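PDB 2W3Y: virulence factor from Pectobacterium carotovorum, which acts as a virulence factor in a pathogen of Drosophila, is S-palmitoylated and binds lipid vesicles, though its precise biochemical activity remains uncertain. Local coordinates for residues Y170-D176 / K188-Y194; Y44-N50 / S260-F266. All blocks are in the same frame, centred on the assembly; numbering follows the deposited sequence.

Interaction 1: residues Y170-D176 / K188-Y194. With PLM (palmitic acid), chain C.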
loop_
_atom_site.group_PDB
_atom_site.type_symbol
_atom_site.label_atom_id
_atom_site.label_comp_id
_atom_site.label_asym_id
_atom_site.label_seq_id
_atom_site.Cartn_x
_atom_site.Cartn_y
_atom_site.Cartn_z
ATOM N N TYR A 170 -2.746 5.268 -0.406
ATOM C CA TYR A 170 -1.640 4.329 -0.490
ATOM C C TYR A 170 -2.229 2.923 -0.456
ATOM O O TYR A 170 -2.913 2.561 0.497
ATOM C CB TYR A 170 -0.650 4.506 0.672
ATOM C CG TYR A 170 0.415 5.534 0.395
ATOM C CD1 TYR A 170 0.055 6.843 0.110
ATOM C CD2 TYR A 170 1.787 5.201 0.391
ATOM C CE1 TYR A 170 0.999 7.805 -0.163
ATOM C CE2 TYR A 170 2.761 6.183 0.113
ATOM C CZ TYR A 170 2.331 7.486 -0.173
ATOM O OH TYR A 170 3.199 8.524 -0.455
ATOM N N ALA A 171 -1.982 2.162 -1.525
ATOM C CA ALA A 171 -2.365 0.752 -1.617
ATOM C C ALA A 171 -1.051 -0.027 -1.703
ATOM O O ALA A 171 -0.403 -0.054 -2.755
ATOM C CB ALA A 171 -3.222 0.514 -2.827
ATOM N N TYR A 172 -0.662 -0.635 -0.593
ATOM C CA TYR A 172 0.701 -1.110 -0.434
ATOM C C TYR A 172 0.843 -2.347 0.430
ATOM O O TYR A 172 -0.128 -2.799 1.050
ATOM C CB TYR A 172 1.620 0.032 0.078
ATOM C CG TYR A 172 1.434 0.504 1.522
ATOM C CD1 TYR A 172 2.385 0.208 2.505
ATOM C CD2 TYR A 172 0.317 1.280 1.899
ATOM C CE1 TYR A 172 2.235 0.663 3.842
ATOM C CE2 TYR A 172 0.158 1.734 3.218
ATOM C CZ TYR A 172 1.130 1.429 4.183
ATOM O OH TYR A 172 0.979 1.876 5.483
ATOM N N SER A 173 2.048 -2.923 0.414
ATOM C CA SER A 173 2.449 -3.964 1.344
ATOM C C SER A 173 3.790 -3.602 1.983
ATOM O O SER A 173 4.582 -2.852 1.388
ATOM C CB SER A 173 2.518 -5.355 0.660
ATOM O OG SER A 173 3.531 -5.424 -0.335
ATOM N N THR A 174 4.005 -4.096 3.209
ATOM C CA THR A 174 5.298 -4.000 3.897
ATOM C C THR A 174 5.784 -5.411 4.209
ATOM O O THR A 174 4.990 -6.335 4.447
ATOM C CB THR A 174 5.284 -3.166 5.210
ATOM O OG1 THR A 174 4.679 -3.922 6.263
ATOM C CG2 THR A 174 4.547 -1.831 5.037
ATOM N N HIS A 175 7.095 -5.569 4.178
ATOM C CA HIS A 175 7.731 -6.864 4.361
ATOM C C HIS A 175 8.806 -6.639 5.415
ATOM O O HIS A 175 9.887 -6.113 5.125
ATOM C CB HIS A 175 8.201 -7.417 2.979
ATOM C CG HIS A 175 7.066 -7.564 2.014
ATOM N ND1 HIS A 175 6.319 -8.720 1.911
ATOM C CD2 HIS A 175 6.448 -6.648 1.228
ATOM C CE1 HIS A 175 5.335 -8.531 1.055
ATOM N NE2 HIS A 175 5.382 -7.277 0.634
ATOM N N ASP A 176 8.433 -6.940 6.666
ATOM C CA ASP A 176 9.234 -6.621 7.844
ATOM C C ASP A 176 10.184 -7.746 8.193
ATOM O O ASP A 176 9.748 -8.856 8.461
ATOM C CB ASP A 176 8.373 -6.393 9.100
ATOM C CG ASP A 176 7.239 -5.407 8.894
ATOM O OD1 ASP A 176 7.283 -4.590 7.950
ATOM O OD2 ASP A 176 6.291 -5.477 9.698
ATOM N N LYS A 188 7.336 -10.578 8.793
ATOM C CA LYS A 188 5.921 -10.210 8.864
ATOM C C LYS A 188 5.484 -9.498 7.578
ATOM O O LYS A 188 5.909 -8.369 7.325
ATOM C CB LYS A 188 5.644 -9.326 10.094
ATOM C CG LYS A 188 4.157 -9.029 10.351
ATOM C CD LYS A 188 3.946 -7.905 11.386
ATOM C CE LYS A 188 4.409 -8.303 12.790
ATOM N NZ LYS A 188 3.722 -9.532 13.314
ATOM N N PRO A 189 4.683 -10.177 6.728
ATOM C CA PRO A 189 4.107 -9.471 5.588
ATOM C C PRO A 189 2.746 -8.831 5.899
ATOM O O PRO A 189 1.832 -9.522 6.367
ATOM C CB PRO A 189 3.959 -10.565 4.534
ATOM C CG PRO A 189 3.780 -11.848 5.322
ATOM C CD PRO A 189 4.343 -11.618 6.718
ATOM N N ARG A 190 2.618 -7.529 5.631
ATOM C CA ARG A 190 1.340 -6.799 5.868
ATOM C C ARG A 190 0.740 -6.199 4.585
ATOM O O ARG A 190 1.483 -5.672 3.737
ATOM C CB ARG A 190 1.547 -5.667 6.880
ATOM C CG ARG A 190 1.916 -6.090 8.292
ATOM C CD ARG A 190 2.211 -4.852 9.182
ATOM N NE ARG A 190 3.585 -4.329 9.029
ATOM C CZ ARG A 190 3.960 -3.067 9.282
ATOM N NH1 ARG A 190 3.065 -2.177 9.708
ATOM N NH2 ARG A 190 5.231 -2.684 9.109
ATOM N N PHE A 191 -0.597 -6.280 4.478
ATOM C CA PHE A 191 -1.416 -5.682 3.432
ATOM C C PHE A 191 -2.105 -4.453 4.056
ATOM O O PHE A 191 -2.794 -4.575 5.076
ATOM C CB PHE A 191 -2.448 -6.721 2.955
ATOM C CG PHE A 191 -3.502 -6.196 2.002
ATOM C CD1 PHE A 191 -3.307 -6.223 0.626
ATOM C CD2 PHE A 191 -4.734 -5.733 2.486
ATOM C CE1 PHE A 191 -4.317 -5.765 -0.251
ATOM C CE2 PHE A 191 -5.728 -5.275 1.626
ATOM C CZ PHE A 191 -5.525 -5.287 0.262
ATOM N N LEU A 192 -1.883 -3.280 3.466
ATOM C CA LEU A 192 -2.377 -1.992 4.021
ATOM C C LEU A 192 -3.015 -1.076 2.969
ATOM O O LEU A 192 -2.439 -0.883 1.901
ATOM C CB LEU A 192 -1.227 -1.243 4.719
ATOM C CG LEU A 192 -0.587 -1.935 5.931
ATOM C CD1 LEU A 192 0.819 -1.423 6.245
ATOM C CD2 LEU A 192 -1.496 -1.847 7.175
ATOM N N ILE A 193 -4.210 -0.535 3.263
ATOM C CA ILE A 193 -4.816 0.519 2.432
ATOM C C ILE A 193 -5.071 1.742 3.307
ATOM O O ILE A 193 -5.805 1.659 4.284
ATOM C CB ILE A 193 -6.153 0.125 1.722
ATOM C CG1 ILE A 193 -6.151 -1.323 1.166
ATOM C CG2 ILE A 193 -6.511 1.194 0.661
ATOM C CD1 ILE A 193 -5.410 -1.529 -0.183
ATOM N N TYR A 194 -4.408 2.848 2.978
ATOM C CA TYR A 194 -4.515 4.094 3.750
ATOM C C TYR A 194 -5.124 5.128 2.844
ATOM O O TYR A 194 -4.871 5.117 1.632
ATOM C CB TYR A 194 -3.142 4.586 4.213
ATOM C CG TYR A 194 -2.573 3.896 5.435
ATOM C CD1 TYR A 194 -2.960 2.600 5.805
ATOM C CD2 TYR A 194 -1.602 4.525 6.195
ATOM C CE1 TYR A 194 -2.416 1.985 6.923
ATOM C CE2 TYR A 194 -1.054 3.918 7.307
ATOM C CZ TYR A 194 -1.461 2.654 7.668
ATOM O OH TYR A 194 -0.891 2.082 8.792
HETATM C C1 PLM C . 7.664 15.681 -2.837
HETATM O O2 PLM C . 7.919 16.712 -3.514
HETATM C C2 PLM C . 6.321 15.536 -2.133
HETATM C C3 PLM C . 5.410 14.484 -2.761
HETATM C C4 PLM C . 4.050 14.376 -2.069
HETATM C C5 PLM C . 4.112 13.604 -0.752
HETATM C C6 PLM C . 2.987 13.989 0.209
HETATM C C7 PLM C . 2.810 12.939 1.304
HETATM C C8 PLM C . 2.234 13.509 2.605
HETATM C C9 PLM C . 0.792 13.033 2.777
HETATM C CA PLM C . 0.590 12.061 3.934
HETATM C CB PLM C . 0.207 10.671 3.439
HETATM C CC PLM C . 0.595 9.620 4.467
HETATM C CD PLM C . 1.186 8.377 3.819
HETATM C CE PLM C . 0.350 7.158 4.176
HETATM C CF PLM C . 1.118 5.863 3.949
#
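D176 OD1 takes hydrogen bonds from R190 NH2 across the strand pair and from T174 OG1 on its own strand. The bond from R190 NH2 to D176 OD1 is 3.0 Å long. It is nearly straight, 174° at the hydrogen, lies in the guanidinium plane and reaches the syn side of the oxygen. T174 OG1 donates to the same D176 OD1 over a longer 3.2 Å. Since the carboxylate and guanidinium planes stand 60° apart, the salt bridge is not a flat two-pronged pair. D176 OD2 has weak, bent bonds from R190 NE and NH2 and is also hydrogen-bonded to the hydroxyl of Y275. R190 NH2 reaches the carbonyl of G134 as well, so both charges have second partners.

Further along the same face, Y172 leans over the partner strand. With CG set between its backbone N and carbonyl carbon, its ring lies over L192, whose CB sits 3.8 Å from the ring centroid in a CH-pi contact over the face. The edge of Y172 in turn meets the face of Y194, with planes at 80°, and Y172 OH is bonded to the carbonyl of A133. The palmitic acid ends here: its terminal carbon CF rests over one face of Y170, 3.6 Å from Y170 CG. The same CF is 3.8 Å from Y194 CD2. The opposite face of the sheet, with A171, S173, F191 and I193, packs against helices 57-81 and 91-105. Eight backbone hydrogen bonds, two in each of the pairs Y170-Y194, Y172-L192, T174-R190 and D176-K188, identify an antiparallel beta hairpin whose Y170, Y172 and Y194 end meets the palmitic acid tail, consistent with the inner end of a lipid-binding pocket.

Interaction 2: residues Y44-N50 / S260-F266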
loop_
_atom_site.group_PDB
_atom_site.type_symbol
_atom_site.label_atom_id
_atom_site.label_comp_id
_atom_site.label_asym_id
_atom_site.label_seq_id
_atom_site.Cartn_x
_atom_site.Cartn_y
_atom_site.Cartn_z
ATOM N N TYR A 44 0.780 3.008 -5.569
ATOM C CA TYR A 44 0.999 1.564 -5.403
ATOM C C TYR A 44 2.430 1.291 -4.954
ATOM O O TYR A 44 3.364 1.668 -5.649
ATOM C CB TYR A 44 0.712 0.835 -6.715
ATOM C CG TYR A 44 -0.727 0.866 -7.171
ATOM C CD1 TYR A 44 -1.702 0.076 -6.532
ATOM C CD2 TYR A 44 -1.114 1.649 -8.252
ATOM C CE1 TYR A 44 -3.018 0.072 -6.956
ATOM C CE2 TYR A 44 -2.461 1.659 -8.685
ATOM C CZ TYR A 44 -3.390 0.873 -8.014
ATOM O OH TYR A 44 -4.690 0.853 -8.430
ATOM N N GLN A 45 2.623 0.656 -3.794
ATOM C CA GLN A 45 3.980 0.526 -3.234
ATOM C C GLN A 45 4.278 -0.851 -2.616
ATOM O O GLN A 45 3.377 -1.543 -2.141
ATOM C CB GLN A 45 4.237 1.604 -2.162
ATOM C CG GLN A 45 3.776 3.004 -2.544
ATOM C CD GLN A 45 4.855 3.799 -3.247
ATOM O OE1 GLN A 45 5.793 4.265 -2.602
ATOM N NE2 GLN A 45 4.739 3.947 -4.569
ATOM N N THR A 46 5.553 -1.241 -2.634
ATOM C CA THR A 46 6.027 -2.445 -1.933
ATOM C C THR A 46 7.280 -2.087 -1.143
ATOM O O THR A 46 8.331 -1.763 -1.721
ATOM C CB THR A 46 6.362 -3.602 -2.909
ATOM O OG1 THR A 46 5.241 -3.858 -3.756
ATOM C CG2 THR A 46 6.679 -4.897 -2.136
ATOM N N TYR A 47 7.165 -2.108 0.184
ATOM C CA TYR A 47 8.298 -1.756 1.025
ATOM C C TYR A 47 8.831 -2.988 1.719
ATOM O O TYR A 47 8.100 -3.684 2.424
ATOM C CB TYR A 47 7.925 -0.726 2.087
ATOM C CG TYR A 47 7.357 0.567 1.544
ATOM C CD1 TYR A 47 7.861 1.142 0.372
ATOM C CD2 TYR A 47 6.319 1.225 2.213
ATOM C CE1 TYR A 47 7.332 2.334 -0.141
ATOM C CE2 TYR A 47 5.792 2.430 1.713
ATOM C CZ TYR A 47 6.311 2.977 0.539
ATOM O OH TYR A 47 5.813 4.162 0.032
ATOM N N GLN A 48 10.109 -3.248 1.529
ATOM C CA GLN A 48 10.773 -4.264 2.330
ATOM C C GLN A 48 11.744 -3.602 3.282
ATOM O O GLN A 48 12.583 -2.809 2.860
ATOM C CB GLN A 48 11.479 -5.293 1.451
ATOM C CG GLN A 48 12.117 -6.396 2.293
ATOM C CD GLN A 48 12.828 -7.448 1.468
ATOM O OE1 GLN A 48 12.456 -7.719 0.322
ATOM N NE2 GLN A 48 13.865 -8.048 2.050
ATOM N N PHE A 49 11.625 -3.922 4.565
ATOM C CA PHE A 49 12.487 -3.339 5.577
ATOM C C PHE A 49 13.561 -4.332 5.976
ATOM O O PHE A 49 13.278 -5.306 6.665
ATOM C CB PHE A 49 11.679 -2.865 6.799
ATOM C CG PHE A 49 10.626 -1.859 6.460
ATOM C CD1 PHE A 49 10.970 -0.636 5.870
ATOM C CD2 PHE A 49 9.279 -2.144 6.695
ATOM C CE1 PHE A 49 9.980 0.313 5.542
ATOM C CE2 PHE A 49 8.291 -1.213 6.371
ATOM C CZ PHE A 49 8.638 0.011 5.794
ATOM N N ASN A 50 14.779 -4.067 5.494
ATOM C CA ASN A 50 15.977 -4.902 5.705
ATOM C C ASN A 50 16.024 -6.136 4.821
ATOM O O ASN A 50 15.004 -6.746 4.547
ATOM C CB ASN A 50 16.144 -5.297 7.181
ATOM C CG ASN A 50 16.276 -4.098 8.095
ATOM O OD1 ASN A 50 16.998 -3.153 7.789
ATOM N ND2 ASN A 50 15.583 -4.138 9.234
ATOM N N SER A 260 2.417 5.206 -10.730
ATOM C CA SER A 260 2.638 5.510 -9.305
ATOM C C SER A 260 3.394 4.433 -8.504
ATOM O O SER A 260 3.438 4.500 -7.275
ATOM C CB SER A 260 1.291 5.770 -8.607
ATOM O OG SER A 260 0.508 4.574 -8.550
ATOM N N TYR A 261 3.968 3.443 -9.177
ATOM C CA TYR A 261 4.573 2.297 -8.478
ATOM C C TYR A 261 6.020 2.530 -8.066
ATOM O O TYR A 261 6.791 3.106 -8.821
ATOM C CB TYR A 261 4.506 1.037 -9.353
ATOM C CG TYR A 261 5.195 -0.183 -8.759
ATOM C CD1 TYR A 261 4.566 -0.962 -7.787
ATOM C CD2 TYR A 261 6.478 -0.562 -9.188
ATOM C CE1 TYR A 261 5.206 -2.107 -7.243
ATOM C CE2 TYR A 261 7.114 -1.681 -8.658
ATOM C CZ TYR A 261 6.478 -2.448 -7.697
ATOM O OH TYR A 261 7.126 -3.551 -7.198
ATOM N N PHE A 262 6.364 2.066 -6.866
ATOM C CA PHE A 262 7.740 2.033 -6.374
ATOM C C PHE A 262 7.906 0.819 -5.466
ATOM O O PHE A 262 6.991 0.467 -4.722
ATOM C CB PHE A 262 8.063 3.308 -5.587
ATOM C CG PHE A 262 9.476 3.352 -5.021
ATOM C CD1 PHE A 262 10.558 3.705 -5.832
ATOM C CD2 PHE A 262 9.713 3.053 -3.678
ATOM C CE1 PHE A 262 11.870 3.750 -5.307
ATOM C CE2 PHE A 262 11.020 3.105 -3.139
ATOM C CZ PHE A 262 12.095 3.442 -3.959
ATOM N N ASP A 263 9.071 0.187 -5.534
ATOM C CA ASP A 263 9.456 -0.824 -4.558
ATOM C C ASP A 263 10.896 -0.595 -4.146
ATOM O O ASP A 263 11.683 -0.037 -4.908
ATOM C CB ASP A 263 9.307 -2.234 -5.126
ATOM C CG ASP A 263 10.366 -2.544 -6.175
ATOM O OD1 ASP A 263 10.236 -2.020 -7.298
ATOM O OD2 ASP A 263 11.327 -3.295 -5.871
ATOM N N ASP A 264 11.247 -1.031 -2.936
ATOM C CA ASP A 264 12.626 -0.970 -2.487
ATOM C C ASP A 264 12.844 -1.922 -1.322
ATOM O O ASP A 264 11.884 -2.345 -0.652
ATOM C CB ASP A 264 12.999 0.468 -2.084
ATOM C CG ASP A 264 14.501 0.773 -2.264
ATOM O OD1 ASP A 264 15.265 -0.109 -2.757
ATOM O OD2 ASP A 264 14.913 1.904 -1.904
ATOM N N ILE A 265 14.103 -2.310 -1.136
ATOM C CA ILE A 265 14.563 -2.904 0.111
ATOM C C ILE A 265 15.299 -1.813 0.860
ATOM O O ILE A 265 16.386 -1.367 0.453
ATOM C CB ILE A 265 15.467 -4.171 -0.105
ATOM C CG1 ILE A 265 14.679 -5.255 -0.849
ATOM C CG2 ILE A 265 15.985 -4.703 1.236
ATOM C CD1 ILE A 265 15.525 -6.378 -1.447
ATOM N N PHE A 266 14.688 -1.340 1.942
ATOM C CA PHE A 266 15.297 -0.304 2.758
ATOM C C PHE A 266 16.288 -0.961 3.713
ATOM O O PHE A 266 15.998 -2.023 4.273
ATOM C CB PHE A 266 14.233 0.447 3.548
ATOM C CG PHE A 266 13.334 1.295 2.700
ATOM C CD1 PHE A 266 13.749 2.545 2.256
ATOM C CD2 PHE A 266 12.074 0.836 2.337
ATOM C CE1 PHE A 266 12.920 3.338 1.480
ATOM C CE2 PHE A 266 11.222 1.625 1.558
ATOM C CZ PHE A 266 11.647 2.873 1.129
#
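F266 lies alongside both Y47 and F49, the three side chains pointing the same way from the sheet, yet its ring meets the two differently. Toward Y47 it presents an edge, F266 CE2 standing 3.6 Å from Y47 CD1, in an offset edge-to-face pair with planes at 66°. Against F49 the planes are only 27° apart but slid past each other, and the rings barely overlap. I130 of helix 125-134 touches all three members of this aromatic cluster.

At the other end of this face, Q45 is bent at its second torsion, which brings its amide beside F262, with Q45 NE2 3.5 Å from F262 CB. The amide is held at both ends: Y47 OH donates to Q45 OE1 at 2.6 Å, in the carbonyl plane on a lone pair, and Q45 NE2 donates to Y44 O from well above that carbonyl's plane.

The backbones run parallel, 11° between strand directions. Each bonding residue of 44-50 straddles two alternate residues of the partner, as in parallel strands: T46 bonds F262 O and D264 N, and Q48 bonds D264 O and F266 N. Strand 262-266 thus joins strand 40-49 of the mixed sheet.

On the reverse face the extended Q48 runs beside I265, with Q48 OE1 3.5 Å from I265 CG1. R64 of helix 57-81 reaches over both strands, bonding Q48 OE1 and forming a salt bridge with D263.

Interactions 1 and 2, their centres about 10 Å apart, are neighbouring strand pairings of one mixed sheet, joined where strand 40-49 runs parallel to strand 166-179. Probable backbone hydrogen bonds make the seam: H175 N to Y47 O at 2.8 Å and F49 N to H175 O at 2.9 Å. Packing continues across it, with D176 OD1 3.4 Å from F49 CD2. The local hairpin of interaction 1 falls within the long chain excursion that separates the strands of interaction 2. The palmitate tail touches Y170 and Y194 of interaction 1. The side chain of Y47 in interaction 2, which packs on Y170, is about 6 Å from the bound palmitic acid between nearest atoms.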